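Long-range contacts in uncharacterized protein YLR132C (Kluyveromyces marxianus, PDB 6PGL), which probably acts as a nuclease of the U6 snRNA phosphodiesterase type and binds uridine-5'-monophosphate between its two lobes: residues 57-62 with 153-158; 7-12 with 64-69. All coordinates share one frame; numbering follows the deposited sequence.

Contact 1: residues 57-62 with 153-158. With U5P (uridine-5'-monophosphate), chain E.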
loop_
_atom_site.group_PDB
_atom_site.type_symbol
_atom_site.label_atom_id
_atom_site.label_comp_id
_atom_site.label_asym_id
_atom_site.label_seq_id
_atom_site.Cartn_x
_atom_site.Cartn_y
_atom_site.Cartn_z
ATOM N N LYS A 57 3.090 -3.703 -13.107
ATOM C CA LYS A 57 2.916 -2.466 -12.361
ATOM C C LYS A 57 3.523 -2.670 -10.981
ATOM O O LYS A 57 3.248 -3.694 -10.345
ATOM C CB LYS A 57 1.415 -2.073 -12.217
ATOM C CG LYS A 57 0.740 -1.654 -13.493
ATOM C CD LYS A 57 1.409 -0.404 -14.084
ATOM C CE LYS A 57 0.672 0.162 -15.291
ATOM N NZ LYS A 57 1.182 1.540 -15.631
ATOM N N PRO A 58 4.341 -1.758 -10.479
ATOM C CA PRO A 58 4.920 -1.980 -9.153
ATOM C C PRO A 58 3.857 -1.927 -8.059
ATOM O O PRO A 58 2.824 -1.270 -8.198
ATOM C CB PRO A 58 5.938 -0.847 -9.009
ATOM C CG PRO A 58 5.490 0.190 -9.973
ATOM C CD PRO A 58 4.868 -0.543 -11.121
ATOM N N LEU A 59 4.102 -2.682 -6.984
ATOM C CA LEU A 59 3.345 -2.554 -5.748
ATOM C C LEU A 59 4.009 -1.483 -4.885
ATOM O O LEU A 59 4.997 -0.852 -5.289
ATOM C CB LEU A 59 3.242 -3.894 -5.012
ATOM C CG LEU A 59 2.643 -5.024 -5.835
ATOM C CD1 LEU A 59 2.541 -6.328 -5.052
ATOM C CD2 LEU A 59 1.291 -4.621 -6.423
ATOM N N HIS A 60 3.456 -1.233 -3.693
ATOM C CA HIS A 60 4.033 -0.197 -2.840
ATOM C C HIS A 60 3.774 -0.490 -1.371
ATOM O O HIS A 60 2.882 -1.267 -1.010
ATOM C CB HIS A 60 3.497 1.215 -3.197
ATOM C CG HIS A 60 2.029 1.406 -2.933
ATOM N ND1 HIS A 60 1.059 1.100 -3.867
ATOM C CD2 HIS A 60 1.366 1.888 -1.849
ATOM C CE1 HIS A 60 -0.139 1.371 -3.365
ATOM N NE2 HIS A 60 0.020 1.849 -2.142
ATOM N N VAL A 61 4.633 0.088 -0.523
ATOM C CA VAL A 61 4.366 0.256 0.900
ATOM C C VAL A 61 4.115 1.746 1.112
ATOM O O VAL A 61 5.030 2.555 0.941
ATOM C CB VAL A 61 5.524 -0.251 1.789
ATOM C CG1 VAL A 61 5.144 -0.170 3.304
ATOM C CG2 VAL A 61 5.938 -1.658 1.416
ATOM N N SER A 62 2.893 2.117 1.498
ATOM C CA SER A 62 2.646 3.492 1.902
ATOM C C SER A 62 3.417 3.789 3.178
ATOM O O SER A 62 3.481 2.952 4.089
ATOM C CB SER A 62 1.157 3.757 2.146
ATOM O OG SER A 62 0.362 3.500 0.997
ATOM N N LEU A 153 1.475 -0.984 8.489
ATOM C CA LEU A 153 2.308 -1.167 7.309
ATOM C C LEU A 153 1.922 -2.459 6.611
ATOM O O LEU A 153 1.786 -3.506 7.255
ATOM C CB LEU A 153 3.779 -1.204 7.700
ATOM C CG LEU A 153 4.345 0.118 8.202
ATOM C CD1 LEU A 153 5.795 -0.121 8.681
ATOM C CD2 LEU A 153 4.268 1.170 7.087
ATOM N N HIS A 154 1.758 -2.389 5.290
ATOM C CA HIS A 154 1.286 -3.540 4.543
ATOM C C HIS A 154 1.591 -3.323 3.061
ATOM O O HIS A 154 1.908 -2.214 2.621
ATOM C CB HIS A 154 -0.219 -3.723 4.754
ATOM C CG HIS A 154 -1.017 -2.629 4.129
ATOM N ND1 HIS A 154 -1.278 -1.435 4.773
ATOM C CD2 HIS A 154 -1.554 -2.516 2.890
ATOM C CE1 HIS A 154 -1.955 -0.638 3.957
ATOM N NE2 HIS A 154 -2.135 -1.272 2.808
ATOM N N VAL A 155 1.463 -4.402 2.293
ATOM C CA VAL A 155 1.454 -4.354 0.835
ATOM C C VAL A 155 0.088 -4.852 0.372
ATOM O O VAL A 155 -0.336 -5.941 0.766
ATOM C CB VAL A 155 2.565 -5.233 0.227
ATOM C CG1 VAL A 155 2.434 -5.252 -1.297
ATOM C CG2 VAL A 155 3.982 -4.738 0.647
ATOM N N SER A 156 -0.599 -4.065 -0.464
ATOM C CA SER A 156 -1.822 -4.541 -1.104
ATOM C C SER A 156 -1.499 -5.270 -2.397
ATOM O O SER A 156 -0.665 -4.815 -3.190
ATOM C CB SER A 156 -2.774 -3.387 -1.411
ATOM O OG SER A 156 -3.246 -2.841 -0.194
ATOM N N PHE A 157 -2.183 -6.404 -2.613
ATOM C CA PHE A 157 -1.933 -7.228 -3.781
ATOM C C PHE A 157 -3.089 -7.257 -4.781
ATOM O O PHE A 157 -2.848 -7.507 -5.969
ATOM C CB PHE A 157 -1.602 -8.664 -3.335
ATOM C CG PHE A 157 -0.263 -8.772 -2.631
ATOM C CD1 PHE A 157 0.904 -8.759 -3.360
ATOM C CD2 PHE A 157 -0.189 -8.850 -1.250
ATOM C CE1 PHE A 157 2.146 -8.846 -2.733
ATOM C CE2 PHE A 157 1.051 -8.947 -0.610
ATOM C CZ PHE A 157 2.222 -8.961 -1.369
ATOM N N GLY A 158 -4.321 -6.993 -4.342
ATOM C CA GLY A 158 -5.462 -6.971 -5.243
ATOM C C GLY A 158 -6.500 -6.025 -4.680
ATOM O O GLY A 158 -6.443 -5.648 -3.502
HETATM N N1 U5P E . -6.123 1.666 5.079
HETATM C C2 U5P E . -7.059 1.313 6.091
HETATM N N3 U5P E . -6.638 1.076 7.336
HETATM C C4 U5P E . -5.350 1.175 7.648
HETATM C C5 U5P E . -4.415 1.530 6.678
HETATM C C6 U5P E . -4.829 1.780 5.379
HETATM O O2 U5P E . -8.290 1.196 5.852
HETATM O O4 U5P E . -5.011 0.937 8.827
HETATM C "C1'" U5P E . -6.587 1.938 3.710
HETATM C "C2'" U5P E . -5.973 3.185 3.095
HETATM O "O2'" U5P E . -6.688 4.333 3.488
HETATM C "C3'" U5P E . -6.058 2.890 1.598
HETATM C "C4'" U5P E . -6.051 1.358 1.516
HETATM O "O3'" U5P E . -7.295 3.395 1.099
HETATM O "O4'" U5P E . -6.213 0.868 2.871
HETATM C "C5'" U5P E . -4.813 0.747 0.899
HETATM O "O5'" U5P E . -3.648 1.524 1.161
HETATM P P U5P E . -2.247 1.170 0.486
HETATM O O1P U5P E . -1.240 1.732 1.440
HETATM O O2P U5P E . -2.210 -0.341 0.361
HETATM O O3P U5P E . -2.275 1.937 -0.807
HETATM O O HOH W 1 0.477 -2.284 -3.610
HETATM O O HOH W 2 0.111 -1.380 -1.011
HETATM O O HOH W 3 1.669 0.743 4.408
HETATM O O HOH W 4 0.894 0.200 2.021
#
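The CA atoms of Val-61 and Val-155 are the nearest pair across strands 59-62 and 154-158, whose axes pass 6.0 Å apart at 147° between their directions, and water rather than direct bonding joins the two main chains. Water 2 accepts from Ser-156 N (2.8 Å) and donates both to His-60 O and to phosphate oxygen O2P of the bound UMP. Water 1 accepts from His-60 N and donates to Ser-156 O. Here meet the two His-x-Ser motifs, of the His-x-Ser/Thr kind that gives the 2H phosphoesterases their name, one from each four-stranded sheet, each giving a histidine and a serine to the phosphate. Both imidazoles sit with CG between backbone N and carbonyl carbon (chi1 66° and 68°), which turns their edges to the ligand: His-60 NE2 donates to O3P at 2.7 Å, and His-154 NE2 reaches O2P at 2.6 Å along a more bent path. Ser-156 OG also donates to O2P (2.8 Å), giving that oxygen three donors with water 2. Asn-152 O holds His-154 ND1, fixing the rotation of that ring. On the apolar side, the side chains of Val-61 and Val-155 cross at about a right angle, CG2 to CG2 3.7 Å, while Leu-59 CD1 meets Phe-157 CD1 obliquely at 3.4 Å.

Contact 2: residues 7-12 with 64-69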
loop_
_atom_site.group_PDB
_atom_site.type_symbol
_atom_site.label_atom_id
_atom_site.label_comp_id
_atom_site.label_asym_id
_atom_site.label_seq_id
_atom_site.Cartn_x
_atom_site.Cartn_y
_atom_site.Cartn_z
ATOM N N LYS A 7 -1.870 19.862 -5.824
ATOM C CA LYS A 7 -0.717 20.751 -5.976
ATOM C C LYS A 7 0.086 20.869 -4.677
ATOM O O LYS A 7 1.319 21.003 -4.717
ATOM C CB LYS A 7 -1.174 22.141 -6.446
ATOM N N ASN A 8 -0.591 20.894 -3.524
ATOM C CA ASN A 8 0.075 21.038 -2.238
ATOM C C ASN A 8 0.284 19.709 -1.524
ATOM O O ASN A 8 0.631 19.717 -0.340
ATOM C CB ASN A 8 -0.752 21.917 -1.293
ATOM C CG ASN A 8 -1.328 23.127 -1.961
ATOM O OD1 ASN A 8 -2.435 23.553 -1.626
ATOM N ND2 ASN A 8 -0.576 23.718 -2.889
ATOM N N ILE A 9 0.128 18.575 -2.206
ATOM C CA ILE A 9 0.032 17.272 -1.539
ATOM C C ILE A 9 1.296 16.462 -1.767
ATOM O O ILE A 9 1.805 16.382 -2.895
ATOM C CB ILE A 9 -1.186 16.472 -2.008
ATOM C CG1 ILE A 9 -2.461 17.030 -1.387
ATOM C CG2 ILE A 9 -1.030 14.985 -1.612
ATOM C CD1 ILE A 9 -3.656 16.151 -1.697
ATOM N N GLY A 10 1.800 15.871 -0.696
ATOM C CA GLY A 10 2.920 14.957 -0.784
ATOM C C GLY A 10 2.554 13.642 -0.134
ATOM O O GLY A 10 1.669 13.574 0.715
ATOM N N PHE A 11 3.230 12.578 -0.572
ATOM C CA PHE A 11 2.937 11.237 -0.072
ATOM C C PHE A 11 4.210 10.417 -0.255
ATOM O O PHE A 11 4.819 10.482 -1.321
ATOM C CB PHE A 11 1.730 10.633 -0.830
ATOM C CG PHE A 11 1.578 9.151 -0.675
ATOM C CD1 PHE A 11 2.025 8.290 -1.666
ATOM C CD2 PHE A 11 0.992 8.612 0.460
ATOM C CE1 PHE A 11 1.903 6.908 -1.532
ATOM C CE2 PHE A 11 0.852 7.212 0.606
ATOM C CZ PHE A 11 1.304 6.364 -0.397
ATOM N N LEU A 12 4.644 9.693 0.780
ATOM C CA LEU A 12 5.887 8.925 0.738
ATOM C C LEU A 12 5.582 7.435 0.641
ATOM O O LEU A 12 4.632 6.954 1.259
ATOM C CB LEU A 12 6.723 9.205 1.981
ATOM C CG LEU A 12 8.188 8.809 1.961
ATOM C CD1 LEU A 12 9.004 9.805 1.131
ATOM C CD2 LEU A 12 8.720 8.725 3.400
ATOM N N SER A 64 3.278 7.296 4.453
ATOM C CA SER A 64 2.686 8.489 5.033
ATOM C C SER A 64 1.242 8.534 4.576
ATOM O O SER A 64 0.865 7.900 3.591
ATOM C CB SER A 64 3.414 9.780 4.613
ATOM O OG SER A 64 3.098 10.087 3.265
ATOM N N GLU A 65 0.429 9.236 5.347
ATOM C CA GLU A 65 -0.877 9.693 4.911
ATOM C C GLU A 65 -0.707 10.688 3.757
ATOM O O GLU A 65 0.409 11.113 3.417
ATOM C CB GLU A 65 -1.600 10.353 6.096
ATOM C CG GLU A 65 -0.826 11.550 6.632
ATOM C CD GLU A 65 -1.178 11.974 8.067
ATOM O OE1 GLU A 65 -1.656 13.126 8.258
ATOM O OE2 GLU A 65 -0.951 11.167 9.002
ATOM N N THR A 66 -1.831 11.061 3.149
ATOM C CA THR A 66 -1.857 12.208 2.252
ATOM C C THR A 66 -1.551 13.470 3.050
ATOM O O THR A 66 -2.291 13.806 3.978
ATOM C CB THR A 66 -3.232 12.323 1.597
ATOM O OG1 THR A 66 -3.513 11.129 0.869
ATOM C CG2 THR A 66 -3.270 13.487 0.639
ATOM N N MET A 67 -0.442 14.143 2.719
ATOM C CA MET A 67 0.052 15.313 3.442
ATOM C C MET A 67 -0.197 16.583 2.634
ATOM O O MET A 67 0.411 16.782 1.570
ATOM C CB MET A 67 1.536 15.160 3.754
ATOM C CG MET A 67 1.818 14.015 4.695
ATOM S SD MET A 67 3.578 13.907 5.025
ATOM C CE MET A 67 4.201 13.606 3.374
ATOM N N MET A 68 -1.077 17.453 3.134
ATOM C CA MET A 68 -1.407 18.701 2.446
ATOM C C MET A 68 -0.686 19.876 3.099
ATOM O O MET A 68 -1.029 20.287 4.211
ATOM C CB MET A 68 -2.907 18.965 2.414
ATOM C CG MET A 68 -3.194 20.207 1.583
ATOM S SD MET A 68 -4.893 20.427 1.093
ATOM C CE MET A 68 -5.236 18.910 0.204
ATOM N N PHE A 69 0.293 20.428 2.395
ATOM C CA PHE A 69 1.112 21.526 2.873
ATOM C C PHE A 69 0.430 22.849 2.538
ATOM O O PHE A 69 -0.590 22.888 1.844
ATOM C CB PHE A 69 2.520 21.435 2.270
ATOM C CG PHE A 69 3.264 20.191 2.686
ATOM C CD1 PHE A 69 3.099 19.003 1.995
ATOM C CD2 PHE A 69 4.101 20.210 3.792
ATOM C CE1 PHE A 69 3.763 17.846 2.390
ATOM C CE2 PHE A 69 4.757 19.040 4.213
ATOM C CZ PHE A 69 4.595 17.866 3.498
#
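Ile-9 lies against Met-68 and Gly-10 against Met-67 in an antiparallel ladder that joins strand 9-16 to strand 59-68, the outermost strand on one side of a four-stranded antiparallel sheet. Backbone bonding is reciprocal at the Gly-10 and Met-67 pair: Gly-10 N donates to Met-67 O at 2.8 Å, in the carbonyl plane, and Met-67 N returns a bond to Gly-10 O. Two residues further out, Phe-69 N gives Asn-8 O a nearly straight bond (168°). Between these bonded positions Ile-9 and Met-68 form a non-hydrogen-bonded pair, and Ile-9 CA makes a CA-H...O contact of 3.2 Å with Met-67 O.

Toward the other end the ladder loses its regularity, and a side chain takes over from the backbone. The hydroxyl of Ser-64, set between its own N and carbonyl carbon (chi1 74°), accepts from Leu-12 N at 3.0 Å and donates to Glu-65 O, which ties it on two sides. The carboxylate of Glu-65 is turned elsewhere, to a salt bridge with Lys-138.

Apolar packing differs on the two faces. On one, Ile-9 CG2 touches Thr-66 CG2 at 3.5 Å, and the bent tail of Met-68 lays CE against Ile-9 CD1. On the other, the otherwise extended chain of Met-67 bends at chi3 (-61°), which sets CE near Gly-10 O; helix 72-87 packs there through Met-79, which also meets Phe-69.

A ring edge meets a carbonyl as well: Phe-11 turns its rim to Ser-64, with CE2 3.1 Å from Ser-64 O.

The principle at work is one strand serving two purposes along its length. Strand 59-68 enters both contacts: its start faces strand 154-161 of the second four-stranded sheet in contact 1, and its far end pairs with strand 9-16 of its own sheet in contact 2. The centres lie about 18 Å apart, contact 1 close to the centre of the folded chain and contact 2 further out. Along the sequence the segments alternate, 7-12, 57-62, 64-69 and then 153-158. The contacts touch where Phe-11 CZ packs 3.3 Å from Ser-62 OG, so an aromatic side chain of contact 2 borders the UMP site that contact 1 forms between the two sheets.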